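Local coordinates for protein oxygen-independent coproporphyrinogen III oxidase (Escherichia coli, PDB 1OLT) that catalyses the anaerobic, S-adenosylmethionine-dependent oxidative decarboxylation of two propionate groups of coproporphyrinogen III, giving protoporphyrinogen IX in heme biosynthesis, at residues A[123-127]-A[161-165]; A[156-160]-A[197-203]; A[166-172]-A[205-211]. All coordinates share one frame; numbering follows the deposited sequence. Where two conformers were deposited one is given.

Contact 1. Residues A[123-127]-A[161-165]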
loop_
_atom_site.group_PDB
_atom_site.type_symbol
_atom_site.label_atom_id
_atom_site.label_comp_id
_atom_site.label_asym_id
_atom_site.label_seq_id
_atom_site.Cartn_x
_atom_site.Cartn_y
_atom_site.Cartn_z
ATOM N N ILE A 123 -2.772 14.733 16.748
ATOM C CA ILE A 123 -2.674 13.268 16.785
ATOM C C ILE A 123 -3.595 12.783 17.866
ATOM O O ILE A 123 -4.388 11.862 17.655
ATOM C CB ILE A 123 -1.242 12.839 17.099
ATOM C CG1 ILE A 123 -0.376 13.065 15.884
ATOM C CG2 ILE A 123 -1.213 11.382 17.510
ATOM C CD1 ILE A 123 1.099 13.048 16.161
ATOM N N SER A 124 -3.495 13.382 19.061
ATOM C CA SER A 124 -4.347 12.946 20.172
ATOM C C SER A 124 -5.822 13.142 19.895
ATOM O O SER A 124 -6.679 12.287 20.268
ATOM C CB SER A 124 -3.996 13.655 21.504
ATOM O OG SER A 124 -2.689 13.353 21.916
ATOM N N ARG A 125 -6.136 14.288 19.301
ATOM C CA ARG A 125 -7.529 14.572 18.972
ATOM C C ARG A 125 -8.137 13.496 18.009
ATOM O O ARG A 125 -9.258 13.036 18.199
ATOM C CB ARG A 125 -7.692 15.960 18.354
ATOM C CG ARG A 125 -9.131 16.339 17.976
ATOM C CD ARG A 125 -9.255 17.695 17.234
ATOM N NE ARG A 125 -10.610 17.842 16.735
ATOM C CZ ARG A 125 -10.972 18.736 15.846
ATOM N NH1 ARG A 125 -10.094 19.576 15.341
ATOM N NH2 ARG A 125 -12.255 18.800 15.455
ATOM N N LEU A 126 -7.427 13.169 16.957
ATOM C CA LEU A 126 -7.915 12.212 16.029
ATOM C C LEU A 126 -8.030 10.837 16.610
ATOM O O LEU A 126 -9.033 10.154 16.359
ATOM C CB LEU A 126 -7.087 12.220 14.755
ATOM C CG LEU A 126 -7.506 11.272 13.645
ATOM C CD1 LEU A 126 -8.974 11.405 13.248
ATOM C CD2 LEU A 126 -6.646 11.492 12.486
ATOM N N MET A 127 -6.997 10.384 17.346
ATOM C CA MET A 127 -7.057 9.074 17.956
ATOM C C MET A 127 -8.248 8.940 18.905
ATOM O O MET A 127 -8.906 7.927 18.975
ATOM C CB MET A 127 -5.783 8.751 18.705
ATOM C CG MET A 127 -4.668 8.360 17.849
ATOM S SD MET A 127 -5.098 6.911 16.788
ATOM C CE MET A 127 -5.909 5.914 17.883
ATOM N N ALA A 161 2.432 6.320 23.084
ATOM C CA ALA A 161 1.490 6.511 24.190
ATOM C C ALA A 161 0.073 6.515 23.655
ATOM O O ALA A 161 -0.824 6.126 24.370
ATOM C CB ALA A 161 1.780 7.869 25.043
ATOM N N GLU A 162 -0.121 6.934 22.420
ATOM C CA GLU A 162 -1.444 6.884 21.774
ATOM C C GLU A 162 -1.808 5.526 21.216
ATOM O O GLU A 162 -2.912 5.343 20.776
ATOM C CB GLU A 162 -1.579 7.940 20.666
ATOM C CG GLU A 162 -1.505 9.365 21.170
ATOM C CD GLU A 162 -2.772 9.824 21.944
ATOM O OE1 GLU A 162 -3.827 9.168 21.830
ATOM O OE2 GLU A 162 -2.686 10.837 22.659
ATOM N N GLY A 163 -0.895 4.555 21.280
ATOM C CA GLY A 163 -1.212 3.163 20.998
ATOM C C GLY A 163 -0.676 2.757 19.611
ATOM O O GLY A 163 -0.883 1.617 19.192
ATOM N N PHE A 164 0.053 3.639 18.941
ATOM C CA PHE A 164 0.681 3.201 17.664
ATOM C C PHE A 164 1.748 2.152 17.938
ATOM O O PHE A 164 2.516 2.304 18.870
ATOM C CB PHE A 164 1.255 4.358 16.894
ATOM C CG PHE A 164 0.208 5.226 16.242
ATOM C CD1 PHE A 164 -0.376 6.280 16.934
ATOM C CD2 PHE A 164 -0.222 4.981 14.954
ATOM C CE1 PHE A 164 -1.303 7.057 16.320
ATOM C CE2 PHE A 164 -1.215 5.759 14.371
ATOM C CZ PHE A 164 -1.716 6.808 15.047
ATOM N N ASN A 165 1.749 1.079 17.164
ATOM C CA ASN A 165 2.740 -0.017 17.320
ATOM C C ASN A 165 3.538 -0.396 16.057
ATOM O O ASN A 165 4.430 -1.298 16.115
ATOM C CB ASN A 165 2.105 -1.253 17.976
ATOM C CG ASN A 165 0.770 -1.671 17.345
ATOM O OD1 ASN A 165 0.551 -1.569 16.143
ATOM N ND2 ASN A 165 -0.106 -2.184 18.174
HETATM O O HOH W 1 -6.031 10.761 22.449
#
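Glu162 and Phe164 reach across from the turn that follows helix 154-161 to meet one flank of helix 120-133, joining two helices on the outside of the radical SAM barrel. The turn is a Schellman motif, with Gly163 at positive phi ending the helix. Ser124 OG is hydrogen-bonded to Glu162 OE2 over 2.6 Å, coming in from above the carboxylate, 50° out of its plane; the same hydroxyl also bonds to Lys120 O, a carbonyl of its own helix. The other oxygen is held through water: a single molecule donates to Glu162 OE1 and to Ser124 O, 2.8 and 2.7 Å away, so that one serine takes both arms of the carboxylate. Glu162 can fold back to this serine because its chain bends at chi2 (-73°). Its CG lies 4.2 Å from Ile123 CG2. Beside this polar pair the contact turns apolar: in one of its two conformers Met127 forms a Met-aromatic contact with Phe164, the sulfur standing obliquely to the ring, with Met127 SD 3.8 Å from Phe164 CZ. In the next shell, Trp110 of strand 105-112 meets the Phe164 ring edge-to-face, while Ile142 and Ile144 of strand 140-146 pack against the same phenylalanine. Further along helix 120-133, Arg131 ties the turn to that helix a second time, its NH2 donating to Glu162 O.

Contact 2. Residues A[156-160]-A[197-203]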
loop_
_atom_site.group_PDB
_atom_site.type_symbol
_atom_site.label_atom_id
_atom_site.label_comp_id
_atom_site.label_asym_id
_atom_site.label_seq_id
_atom_site.Cartn_x
_atom_site.Cartn_y
_atom_site.Cartn_z
ATOM N N LEU A 156 7.599 10.266 18.457
ATOM C CA LEU A 156 7.496 8.807 18.499
ATOM C C LEU A 156 7.019 8.314 19.858
ATOM O O LEU A 156 6.167 7.424 19.913
ATOM C CB LEU A 156 8.825 8.144 18.132
ATOM C CG LEU A 156 9.346 8.476 16.723
ATOM C CD1 LEU A 156 10.627 7.690 16.501
ATOM C CD2 LEU A 156 8.368 8.316 15.603
ATOM N N ASP A 157 7.531 8.882 20.956
ATOM C CA ASP A 157 7.020 8.531 22.289
ATOM C C ASP A 157 5.509 8.849 22.389
ATOM O O ASP A 157 4.754 8.086 22.931
ATOM C CB ASP A 157 7.769 9.229 23.399
ATOM C CG ASP A 157 9.293 8.955 23.317
ATOM O OD1 ASP A 157 10.016 9.584 22.525
ATOM O OD2 ASP A 157 9.795 8.097 23.984
ATOM N N HIS A 158 5.098 9.960 21.841
ATOM C CA HIS A 158 3.696 10.342 21.879
ATOM C C HIS A 158 2.841 9.379 21.065
ATOM O O HIS A 158 1.770 8.981 21.514
ATOM C CB HIS A 158 3.513 11.699 21.314
ATOM C CG HIS A 158 2.122 12.242 21.484
ATOM N ND1 HIS A 158 1.647 12.672 22.693
ATOM C CD2 HIS A 158 1.119 12.427 20.597
ATOM C CE1 HIS A 158 0.406 13.113 22.561
ATOM N NE2 HIS A 158 0.060 12.982 21.285
ATOM N N LEU A 159 3.300 8.978 19.872
ATOM C CA LEU A 159 2.579 7.983 19.077
ATOM C C LEU A 159 2.431 6.661 19.835
ATOM O O LEU A 159 1.379 6.015 19.834
ATOM C CB LEU A 159 3.274 7.722 17.720
ATOM C CG LEU A 159 3.286 8.968 16.830
ATOM C CD1 LEU A 159 4.260 8.813 15.713
ATOM C CD2 LEU A 159 1.880 9.194 16.308
ATOM N N ARG A 160 3.516 6.222 20.425
ATOM C CA ARG A 160 3.470 5.054 21.255
ATOM C C ARG A 160 2.459 5.173 22.417
ATOM O O ARG A 160 1.682 4.230 22.701
ATOM C CB ARG A 160 4.832 4.838 21.808
ATOM C CG ARG A 160 5.043 3.508 22.091
ATOM C CD ARG A 160 5.448 2.608 20.853
ATOM N NE ARG A 160 5.600 1.305 21.530
ATOM C CZ ARG A 160 4.591 0.481 21.743
ATOM N NH1 ARG A 160 3.368 0.724 21.234
ATOM N NH2 ARG A 160 4.798 -0.612 22.410
ATOM N N HIS A 197 15.463 5.145 17.749
ATOM C CA HIS A 197 14.601 5.519 18.836
ATOM C C HIS A 197 13.241 4.745 18.740
ATOM O O HIS A 197 12.698 4.290 19.775
ATOM C CB HIS A 197 14.364 7.067 18.863
ATOM C CG HIS A 197 13.596 7.543 20.053
ATOM N ND1 HIS A 197 13.923 7.177 21.346
ATOM C CD2 HIS A 197 12.512 8.334 20.152
ATOM C CE1 HIS A 197 13.072 7.739 22.186
ATOM N NE2 HIS A 197 12.202 8.436 21.476
ATOM N N ALA A 198 12.706 4.618 17.534
ATOM C CA ALA A 198 11.469 3.884 17.319
ATOM C C ALA A 198 11.654 2.462 17.842
ATOM O O ALA A 198 10.855 1.988 18.587
ATOM C CB ALA A 198 11.090 3.854 15.866
ATOM N N ARG A 199 12.765 1.834 17.495
ATOM C CA ARG A 199 13.081 0.489 17.942
ATOM C C ARG A 199 13.229 0.413 19.467
ATOM O O ARG A 199 12.686 -0.522 20.130
ATOM C CB ARG A 199 14.385 0.008 17.245
ATOM C CG ARG A 199 14.754 -1.387 17.564
ATOM C CD ARG A 199 16.197 -1.902 17.072
ATOM N NE ARG A 199 16.760 -1.224 15.895
ATOM C CZ ARG A 199 16.608 -1.650 14.629
ATOM N NH1 ARG A 199 15.864 -2.727 14.318
ATOM N NH2 ARG A 199 17.188 -0.972 13.666
ATOM N N GLU A 200 13.950 1.369 20.028
ATOM C CA GLU A 200 14.181 1.405 21.452
ATOM C C GLU A 200 12.901 1.534 22.281
ATOM O O GLU A 200 12.828 0.964 23.344
ATOM C CB GLU A 200 15.223 2.482 21.806
ATOM C CG GLU A 200 16.637 2.036 21.429
ATOM C CD GLU A 200 17.704 2.926 21.991
ATOM O OE1 GLU A 200 17.525 4.154 21.916
ATOM O OE2 GLU A 200 18.714 2.383 22.526
ATOM N N ILE A 201 11.894 2.234 21.776
ATOM C CA ILE A 201 10.633 2.392 22.526
ATOM C C ILE A 201 9.556 1.354 22.130
ATOM O O ILE A 201 8.441 1.456 22.567
ATOM C CB ILE A 201 10.080 3.830 22.459
ATOM C CG1 ILE A 201 9.630 4.174 21.087
ATOM C CG2 ILE A 201 11.152 4.835 22.978
ATOM C CD1 ILE A 201 9.128 5.583 21.054
ATOM N N GLY A 202 9.931 0.342 21.358
ATOM C CA GLY A 202 9.052 -0.808 21.182
ATOM C C GLY A 202 8.280 -0.863 19.850
ATOM O O GLY A 202 7.472 -1.763 19.679
ATOM N N PHE A 203 8.511 0.045 18.916
ATOM C CA PHE A 203 7.935 -0.166 17.575
ATOM C C PHE A 203 8.577 -1.430 16.935
ATOM O O PHE A 203 9.775 -1.640 17.090
ATOM C CB PHE A 203 8.169 0.992 16.661
ATOM C CG PHE A 203 7.251 2.138 16.889
ATOM C CD1 PHE A 203 6.018 2.184 16.271
ATOM C CD2 PHE A 203 7.646 3.192 17.726
ATOM C CE1 PHE A 203 5.142 3.270 16.485
ATOM C CE2 PHE A 203 6.828 4.303 17.932
ATOM C CZ PHE A 203 5.543 4.355 17.343
#
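His197 NE2 donates an almost straight bond to Asp157 OD1, 2.7 Å long with an N-H...O angle of 170°. The oxygen lies in the imidazole plane and is approached on its syn side, although carboxylate and ring planes are turned 46° from each other. This His-carboxylate pair ties the two helices at the partly exposed margin of their interface. A second polar link lies a turn further along helix 154-161: Arg160 NE donates to Ile201 O over 3.0 Å, with the carbonyl at the edge of the guanidinium, in its plane. Arg160 also gives NH1 to Phe164 O, so one side chain ties down two chain turns. Its bend at chi2 (81°) carries CD across the Phe203 ring, where a CH-pi contact forms with Arg160 CD 3.9 Å from the ring centroid. The edge of the same ring faces Leu156 O and Leu159 CB. Between the two polar links, Ile201 CD1 presses on the backbone of helix 154-161, 3.7 Å from Leu156 C, while Leu156 CD1 reaches Ala198 CB at 3.9 Å. Gly202, at positive phi, closes helix 188-200 in a Schellman motif with Phe203 N bonded to Ala198 O at 3.1 Å. Two neighbouring helices, each leading into a parallel strand, packed side by side in this way belong to the outer helical layer of a beta/alpha barrel, here that of the radical SAM core.

Contact 3. Residues A[166-172]-A[205-211]. With SAM (S-adenosylmethionine), chain C.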
loop_
_atom_site.group_PDB
_atom_site.type_symbol
_atom_site.label_atom_id
_atom_site.label_comp_id
_atom_site.label_asym_id
_atom_site.label_seq_id
_atom_site.Cartn_x
_atom_site.Cartn_y
_atom_site.Cartn_z
ATOM N N ARG A 166 3.175 0.231 14.939
ATOM C CA ARG A 166 3.886 0.070 13.722
ATOM C C ARG A 166 4.069 1.380 13.000
ATOM O O ARG A 166 3.209 2.200 12.961
ATOM C CB ARG A 166 3.157 -0.827 12.781
ATOM C CG ARG A 166 2.715 -2.075 13.425
ATOM C CD ARG A 166 2.581 -3.160 12.514
ATOM N NE ARG A 166 2.594 -4.438 13.219
ATOM C CZ ARG A 166 2.232 -5.532 12.640
ATOM N NH1 ARG A 166 1.879 -5.482 11.348
ATOM N NH2 ARG A 166 2.232 -6.687 13.335
ATOM N N LEU A 167 5.228 1.545 12.380
ATOM C CA LEU A 167 5.483 2.721 11.554
ATOM C C LEU A 167 6.221 2.391 10.243
ATOM O O LEU A 167 6.970 1.403 10.162
ATOM C CB LEU A 167 6.220 3.805 12.353
ATOM C CG LEU A 167 7.719 3.867 12.636
ATOM C CD1 LEU A 167 8.649 4.159 11.454
ATOM C CD2 LEU A 167 7.917 4.946 13.717
ATOM N N SER A 168 6.038 3.284 9.278
ATOM C CA SER A 168 6.667 3.279 7.985
ATOM C C SER A 168 7.283 4.671 7.815
ATOM O O SER A 168 6.660 5.703 8.194
ATOM C CB SER A 168 5.642 2.993 6.917
ATOM O OG SER A 168 6.308 2.979 5.693
ATOM N N MET A 169 8.511 4.721 7.302
ATOM C CA MET A 169 9.225 5.954 7.161
ATOM C C MET A 169 9.748 6.061 5.750
ATOM O O MET A 169 10.419 5.163 5.254
ATOM C CB MET A 169 10.363 5.980 8.176
ATOM C CG MET A 169 11.329 7.147 8.096
ATOM S SD MET A 169 12.715 7.022 9.312
ATOM C CE MET A 169 11.729 6.681 10.790
ATOM N N GLY A 170 9.451 7.178 5.105
ATOM C CA GLY A 170 9.990 7.447 3.798
ATOM C C GLY A 170 11.457 7.829 3.872
ATOM O O GLY A 170 11.822 8.703 4.632
ATOM N N VAL A 171 12.281 7.213 3.053
ATOM C CA VAL A 171 13.693 7.622 2.897
ATOM C C VAL A 171 14.013 8.019 1.439
ATOM O O VAL A 171 14.601 9.070 1.172
ATOM C CB VAL A 171 14.631 6.500 3.430
ATOM C CG1 VAL A 171 16.085 6.723 3.054
ATOM C CG2 VAL A 171 14.472 6.339 4.983
ATOM N N GLN A 172 13.545 7.196 0.510
ATOM C CA GLN A 172 13.692 7.362 -0.913
ATOM C C GLN A 172 15.098 7.080 -1.402
ATOM O O GLN A 172 15.292 6.133 -2.195
ATOM C CB GLN A 172 13.137 8.710 -1.429
ATOM C CG GLN A 172 11.976 9.276 -0.609
ATOM C CD GLN A 172 10.809 8.359 -0.395
ATOM O OE1 GLN A 172 9.869 8.740 0.281
ATOM N NE2 GLN A 172 10.835 7.196 -0.966
ATOM N N SER A 205 8.171 -4.261 13.274
ATOM C CA SER A 205 7.756 -4.232 11.857
ATOM C C SER A 205 7.950 -2.908 11.182
ATOM O O SER A 205 7.160 -2.526 10.310
ATOM C CB SER A 205 6.290 -4.626 11.691
ATOM O OG SER A 205 6.066 -5.904 12.239
ATOM N N THR A 206 8.993 -2.181 11.567
ATOM C CA THR A 206 9.282 -0.888 10.935
ATOM C C THR A 206 9.719 -0.999 9.473
ATOM O O THR A 206 10.685 -1.711 9.146
ATOM C CB THR A 206 10.360 -0.177 11.730
ATOM O OG1 THR A 206 9.824 0.144 13.013
ATOM C CG2 THR A 206 10.675 1.130 11.161
ATOM N N ASN A 207 9.029 -0.258 8.613
ATOM C CA ASN A 207 9.270 -0.234 7.187
ATOM C C ASN A 207 9.970 1.038 6.801
ATOM O O ASN A 207 9.660 2.133 7.354
ATOM C CB ASN A 207 7.931 -0.362 6.436
ATOM C CG ASN A 207 8.097 -0.218 4.954
ATOM O OD1 ASN A 207 7.833 0.852 4.351
ATOM N ND2 ASN A 207 8.613 -1.229 4.356
ATOM N N ILE A 208 10.926 0.933 5.883
ATOM C CA ILE A 208 11.348 2.098 5.115
ATOM C C ILE A 208 11.036 2.010 3.608
ATOM O O ILE A 208 11.184 0.905 2.961
ATOM C CB ILE A 208 12.788 2.431 5.315
ATOM C CG1 ILE A 208 13.689 1.482 4.670
ATOM C CG2 ILE A 208 13.192 2.532 6.799
ATOM C CD1 ILE A 208 14.949 2.124 4.374
ATOM N N ASP A 209 10.635 3.139 3.019
ATOM C CA ASP A 209 10.450 3.265 1.588
ATOM C C ASP A 209 11.705 3.794 0.903
ATOM O O ASP A 209 12.344 4.756 1.390
ATOM C CB ASP A 209 9.337 4.239 1.233
ATOM C CG ASP A 209 7.994 3.873 1.799
ATOM O OD1 ASP A 209 7.690 2.682 2.057
ATOM O OD2 ASP A 209 7.120 4.779 1.957
ATOM N N LEU A 210 12.088 3.118 -0.182
ATOM C CA LEU A 210 13.103 3.527 -1.076
ATOM C C LEU A 210 12.490 3.598 -2.484
ATOM O O LEU A 210 11.503 2.909 -2.775
ATOM C CB LEU A 210 14.305 2.597 -1.082
ATOM C CG LEU A 210 15.041 2.412 0.235
ATOM C CD1 LEU A 210 16.092 1.248 0.133
ATOM C CD2 LEU A 210 15.685 3.692 0.574
ATOM N N ILE A 211 13.058 4.453 -3.330
ATOM C CA ILE A 211 12.683 4.501 -4.752
ATOM C C ILE A 211 13.902 4.369 -5.641
ATOM O O ILE A 211 14.932 5.044 -5.431
ATOM C CB ILE A 211 11.942 5.790 -5.112
ATOM C CG1 ILE A 211 10.760 6.047 -4.192
ATOM C CG2 ILE A 211 11.536 5.790 -6.570
ATOM C CD1 ILE A 211 10.148 7.482 -4.393
HETATM N N SAM C . 4.825 11.424 3.507
HETATM C CA SAM C . 5.772 10.502 4.117
HETATM C C SAM C . 7.168 10.523 3.482
HETATM O O SAM C . 7.307 11.004 2.305
HETATM O OXT SAM C . 8.062 10.131 4.205
HETATM C CB SAM C . 5.170 9.094 3.943
HETATM C CG SAM C . 5.409 8.278 2.702
HETATM S SD SAM C . 4.587 8.834 1.230
HETATM C CE SAM C . 2.853 8.960 1.687
HETATM C "C5'" SAM C . 4.313 7.209 0.336
HETATM C "C4'" SAM C . 5.460 6.619 -0.560
HETATM O "O4'" SAM C . 5.157 6.600 -1.949
HETATM C "C3'" SAM C . 6.738 7.422 -0.514
HETATM O "O3'" SAM C . 7.472 7.273 0.708
HETATM C "C2'" SAM C . 7.472 6.992 -1.790
HETATM O "O2'" SAM C . 8.381 5.925 -1.521
HETATM C "C1'" SAM C . 6.363 6.472 -2.671
HETATM N N9 SAM C . 6.206 7.207 -3.910
HETATM C C8 SAM C . 5.631 8.447 -4.013
HETATM N N7 SAM C . 5.620 8.814 -5.291
HETATM C C5 SAM C . 6.173 7.792 -6.019
HETATM C C6 SAM C . 6.413 7.615 -7.393
HETATM N N6 SAM C . 6.081 8.523 -8.311
HETATM N N1 SAM C . 7.000 6.449 -7.796
HETATM C C2 SAM C . 7.353 5.475 -6.855
HETATM N N3 SAM C . 7.116 5.635 -5.533
HETATM C C4 SAM C . 6.544 6.788 -5.132
HETATM O O HOH W 2 7.329 0.020 13.635
HETATM O O HOH W 3 5.770 5.153 4.318
#
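Parallel strands 166-172 and 207-212 join through a ladder of backbone bonds that runs from Asn207 N to Leu167 O, then Met169 N to Asn207 O and Asp209 N to Met169 O. At the ligand end a beta bulge shifts the register: Val171 N and Gln172 N both donate to Asp209 O, at 3.0 and 2.9 Å, and Ile211 N closes the ladder on Gln172 O. This buried end is tightly filled and grips the ribose of one of two bound S-adenosylmethionines, a ligand that Arg184 and Ala243 also hold. Gln172 NE2 donates to SAM O2' over 2.8 Å, while Gln172 OE1 and Asp209 OD2 each lie 2.8 Å from SAM O3', whose single proton could go to either. The bend at chi2 (-54°) brings the amide against Ile211, with Gln172 NE2 3.4 Å from Ile211 CG1. With an alanine in the glutamine's place, SAM O2' is likely to lose its amide donor and O3' one neighbouring oxygen, leaving the ribose less firmly fixed. Gly170 runs close to the SAM carboxylate, its CA 3.3 Å from SAM OXT, where a side chain would collide. Nearby, a water bridges Ser168 OG and Asp209 OD2. The opposite end is looser: in one conformer of each partly exposed residue, Ser205 OG lies over the centre of the Arg166 guanidinium, which pairs with Glu141 and Glu296. Another water links Leu167 N to Thr206 OG1. Strands 140-146 and 236-241 continue the sheet on either side, and helix 188-200, the second of two in the crossover, packs on Leu167, Met169, Thr206 and Ile208.

Overall arrangement
All three contacts lie within the radical SAM core and follow its repeating order of helix, turn and strand. Contacts 1 and 2 belong to the outer helical layer and share helix 154-161 with its terminal turn; they meet where Phe164 N approaches Leu159 O. Contact 3, whose centre is about 12 Å from the centre of the chain, pairs the strands that follow helices 154-161 and 188-200. Phe203 and Leu167 pack where contacts 2 and 3 meet. Contacts 1 and 3 are buried, contact 2 only partly. Side-chain carboxylate bonds and aromatic packing join the helices, whereas backbone bonds join the strands, leaving polar side chains at the ligand end for S-adenosylmethionine.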